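Local coordinates for phage tail sheath protein (Desulfitobacterium hafniense, PDB 3HXL) that probably polymerises into the contractile sheath around a phage or phage-like tail tube, at residues 250-261 with 288-298. Sequence-based numbering, arbitrary orientation.
Sequences KNGVVLADGTIL and YDEAVDVAPRY
G252 and A295 exchange two backbone hydrogen bonds and start an antiparallel pairing of 250-261 with 288-298. V254 N continues it by donating to D293 O (2.9 Å). V292 and D293 then both face V254, a classic beta bulge. V254 O takes a short bond from V292 N (2.7 Å) and a weak one from D293 N. A256 N, inside the type I turn 255-258, donates a hydrogen bond to E290 O.

One side-chain amide joins the backbone bonds. N251 ND2 donates to P296 O at 3.0 Å, almost straight (172°) and within its own amide plane. The peptide before P296 is cis. N251 OD1 is held by F314 N, so both ends of the amide are fixed. K250 is extended as far as CE and passes the Y298 hydroxyl, with CG 3.3 Å from OH. It bends at chi4 (63°), and NZ forms a salt bridge with E311.

Apolar contacts lie on both faces. V253 CG2 sits over the centre of the Y288 ring, a CH-pi contact 3.8 Å from the centroid. Y288 chi1 (179°) swings the ring there, away from its own N. V253 CB also meets A291 CB (3.9 Å). On the other face V254 CG2 touches A295 CB.

D293 OD1 accepts from V294 N and forms a salt bridge with R297, whose NE and NH2 both grip it.

Strand 294-295 joins 246-255 in the mixed sheet of the subtilisin-like domain; the corner at 293 turns 291-292 off that sheet or face. Strands 314-317 and 320-323 pack against V253 and V294. Helix 73-78 borders L255 and L261, and its E77 hydrogen-bonds Y288 OH.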
# COMPACT_ATOMS: atom_id res chain seq x y z
N LYS A 250 -6.36 0.44 -17.08
CA LYS A 250 -6.25 0.95 -18.45
C LYS A 250 -6.34 2.46 -18.60
O LYS A 250 -5.52 3.08 -19.30
CB LYS A 250 -7.33 0.30 -19.34
CG LYS A 250 -7.16 0.57 -20.84
CD LYS A 250 -8.28 -0.09 -21.65
CE LYS A 250 -8.06 0.06 -23.16
NZ LYS A 250 -6.81 -0.64 -23.62
N ASN A 251 -7.33 3.06 -17.94
CA ASN A 251 -7.51 4.50 -18.03
C ASN A 251 -7.50 5.21 -16.68
O ASN A 251 -7.37 4.57 -15.63
CB ASN A 251 -8.80 4.84 -18.81
CG ASN A 251 -10.07 4.31 -18.15
OD1 ASN A 251 -10.02 3.45 -17.28
ND2 ASN A 251 -11.22 4.82 -18.59
N GLY A 252 -7.62 6.53 -16.72
CA GLY A 252 -7.62 7.32 -15.51
C GLY A 252 -8.97 7.98 -15.31
O GLY A 252 -9.96 7.59 -15.93
N VAL A 253 -8.99 8.99 -14.46
CA VAL A 253 -10.24 9.67 -14.17
C VAL A 253 -10.07 11.17 -14.06
O VAL A 253 -8.95 11.69 -14.06
CB VAL A 253 -10.83 9.15 -12.84
CG1 VAL A 253 -11.13 7.66 -12.95
CG2 VAL A 253 -9.85 9.40 -11.71
N VAL A 254 -11.20 11.86 -13.98
CA VAL A 254 -11.20 13.30 -13.83
C VAL A 254 -11.88 13.56 -12.50
O VAL A 254 -13.00 13.12 -12.27
CB VAL A 254 -11.98 14.00 -14.96
CG1 VAL A 254 -11.92 15.50 -14.78
CG2 VAL A 254 -11.40 13.60 -16.32
N LEU A 255 -11.17 14.26 -11.62
CA LEU A 255 -11.67 14.57 -10.28
C LEU A 255 -12.60 15.78 -10.27
O LEU A 255 -12.61 16.58 -11.20
CB LEU A 255 -10.49 14.81 -9.34
CG LEU A 255 -9.45 13.69 -9.22
CD1 LEU A 255 -8.43 14.05 -8.14
CD2 LEU A 255 -10.14 12.38 -8.87
N ALA A 256 -13.37 15.91 -9.19
CA ALA A 256 -14.31 17.02 -9.07
C ALA A 256 -13.59 18.37 -9.07
O ALA A 256 -14.18 19.39 -9.44
CB ALA A 256 -15.15 16.87 -7.81
N ASP A 257 -12.33 18.39 -8.66
CA ASP A 257 -11.57 19.64 -8.62
C ASP A 257 -10.95 19.95 -9.98
O ASP A 257 -10.19 20.91 -10.12
CB ASP A 257 -10.48 19.57 -7.54
CG ASP A 257 -9.33 18.67 -7.94
OD1 ASP A 257 -9.55 17.73 -8.73
OD2 ASP A 257 -8.20 18.89 -7.44
N GLY A 258 -11.27 19.13 -10.98
CA GLY A 258 -10.73 19.34 -12.31
C GLY A 258 -9.48 18.53 -12.61
O GLY A 258 -9.08 18.42 -13.77
N THR A 259 -8.86 17.96 -11.58
CA THR A 259 -7.64 17.16 -11.73
C THR A 259 -7.83 15.95 -12.64
O THR A 259 -8.78 15.19 -12.49
CB THR A 259 -7.14 16.63 -10.36
OG1 THR A 259 -6.93 17.73 -9.46
CG2 THR A 259 -5.83 15.86 -10.53
N ILE A 260 -6.92 15.77 -13.59
CA ILE A 260 -6.98 14.63 -14.48
C ILE A 260 -5.89 13.66 -14.04
O ILE A 260 -4.70 14.00 -14.06
CB ILE A 260 -6.72 15.01 -15.96
CG1 ILE A 260 -7.87 15.88 -16.49
CG2 ILE A 260 -6.58 13.76 -16.81
CD1 ILE A 260 -7.74 17.35 -16.17
N LEU A 261 -6.27 12.46 -13.63
CA LEU A 261 -5.29 11.47 -13.21
C LEU A 261 -5.09 10.44 -14.31
O LEU A 261 -6.05 9.95 -14.89
CB LEU A 261 -5.75 10.76 -11.93
CG LEU A 261 -5.95 11.63 -10.69
CD1 LEU A 261 -6.47 10.74 -9.55
CD2 LEU A 261 -4.64 12.30 -10.27
N TYR A 288 -15.05 5.70 -8.37
CA TYR A 288 -13.74 6.15 -7.90
C TYR A 288 -14.03 7.40 -7.08
O TYR A 288 -14.50 8.40 -7.62
CB TYR A 288 -12.87 6.51 -9.11
CG TYR A 288 -11.48 7.00 -8.77
CD1 TYR A 288 -11.29 8.14 -7.98
CD2 TYR A 288 -10.35 6.33 -9.24
CE1 TYR A 288 -10.01 8.60 -7.68
CE2 TYR A 288 -9.07 6.78 -8.94
CZ TYR A 288 -8.90 7.91 -8.16
OH TYR A 288 -7.63 8.33 -7.84
N ASP A 289 -13.75 7.35 -5.78
CA ASP A 289 -14.03 8.48 -4.90
C ASP A 289 -13.51 9.83 -5.40
O ASP A 289 -12.31 9.99 -5.66
CB ASP A 289 -13.46 8.21 -3.51
CG ASP A 289 -13.88 6.87 -2.97
OD1 ASP A 289 -13.05 5.94 -2.95
OD2 ASP A 289 -15.06 6.74 -2.57
N GLU A 290 -14.42 10.79 -5.53
CA GLU A 290 -14.09 12.17 -5.97
C GLU A 290 -14.07 12.35 -7.49
O GLU A 290 -13.95 13.48 -7.97
CB GLU A 290 -12.76 12.66 -5.34
CG GLU A 290 -12.38 14.12 -5.64
CD GLU A 290 -11.08 14.57 -4.98
OE1 GLU A 290 -10.37 13.72 -4.40
OE2 GLU A 290 -10.77 15.78 -5.04
N ALA A 291 -14.20 11.26 -8.25
CA ALA A 291 -14.17 11.35 -9.70
C ALA A 291 -15.52 11.64 -10.34
O ALA A 291 -16.55 11.15 -9.90
CB ALA A 291 -13.61 10.06 -10.27
N VAL A 292 -15.50 12.44 -11.40
CA VAL A 292 -16.74 12.78 -12.08
C VAL A 292 -16.76 12.39 -13.56
O VAL A 292 -17.78 12.54 -14.23
CB VAL A 292 -17.07 14.29 -11.93
CG1 VAL A 292 -17.18 14.63 -10.45
CG2 VAL A 292 -15.98 15.14 -12.59
N ASP A 293 -15.65 11.87 -14.05
CA ASP A 293 -15.57 11.46 -15.45
C ASP A 293 -14.35 10.54 -15.57
O ASP A 293 -13.61 10.37 -14.61
CB ASP A 293 -15.39 12.71 -16.34
CG ASP A 293 -15.86 12.48 -17.78
OD1 ASP A 293 -16.07 11.32 -18.18
OD2 ASP A 293 -16.00 13.48 -18.52
N VAL A 294 -14.15 9.95 -16.74
CA VAL A 294 -13.00 9.07 -16.94
C VAL A 294 -12.18 9.62 -18.11
O VAL A 294 -12.69 10.38 -18.92
CB VAL A 294 -13.45 7.60 -17.23
CG1 VAL A 294 -14.42 7.14 -16.15
CG2 VAL A 294 -14.10 7.50 -18.61
N ALA A 295 -10.90 9.24 -18.18
CA ALA A 295 -10.04 9.71 -19.25
C ALA A 295 -8.97 8.69 -19.59
O ALA A 295 -8.09 8.40 -18.79
CB ALA A 295 -9.40 11.04 -18.86
N PRO A 296 -9.00 8.16 -20.82
CA PRO A 296 -10.02 8.48 -21.82
C PRO A 296 -11.30 7.66 -21.70
O PRO A 296 -11.40 6.76 -20.87
CB PRO A 296 -9.30 8.21 -23.13
CG PRO A 296 -8.47 7.01 -22.79
CD PRO A 296 -7.91 7.38 -21.43
N ARG A 297 -12.27 7.99 -22.55
CA ARG A 297 -13.53 7.27 -22.59
C ARG A 297 -13.42 6.26 -23.73
O ARG A 297 -12.63 6.45 -24.65
CB ARG A 297 -14.69 8.22 -22.86
CG ARG A 297 -15.05 9.13 -21.70
CD ARG A 297 -16.32 9.89 -22.01
NE ARG A 297 -16.87 10.54 -20.83
CZ ARG A 297 -18.03 11.18 -20.81
NH1 ARG A 297 -18.76 11.26 -21.92
NH2 ARG A 297 -18.47 11.74 -19.69
N TYR A 298 -14.22 5.20 -23.66
CA TYR A 298 -14.20 4.15 -24.67
C TYR A 298 -15.60 3.83 -25.17
O TYR A 298 -16.59 4.11 -24.49
CB TYR A 298 -13.60 2.86 -24.07
CG TYR A 298 -12.21 3.02 -23.49
CD1 TYR A 298 -11.11 3.24 -24.32
CD2 TYR A 298 -12.00 2.95 -22.12
CE1 TYR A 298 -9.83 3.39 -23.79
CE2 TYR A 298 -10.72 3.10 -21.57
CZ TYR A 298 -9.64 3.32 -22.42
OH TYR A 298 -8.39 3.49 -21.89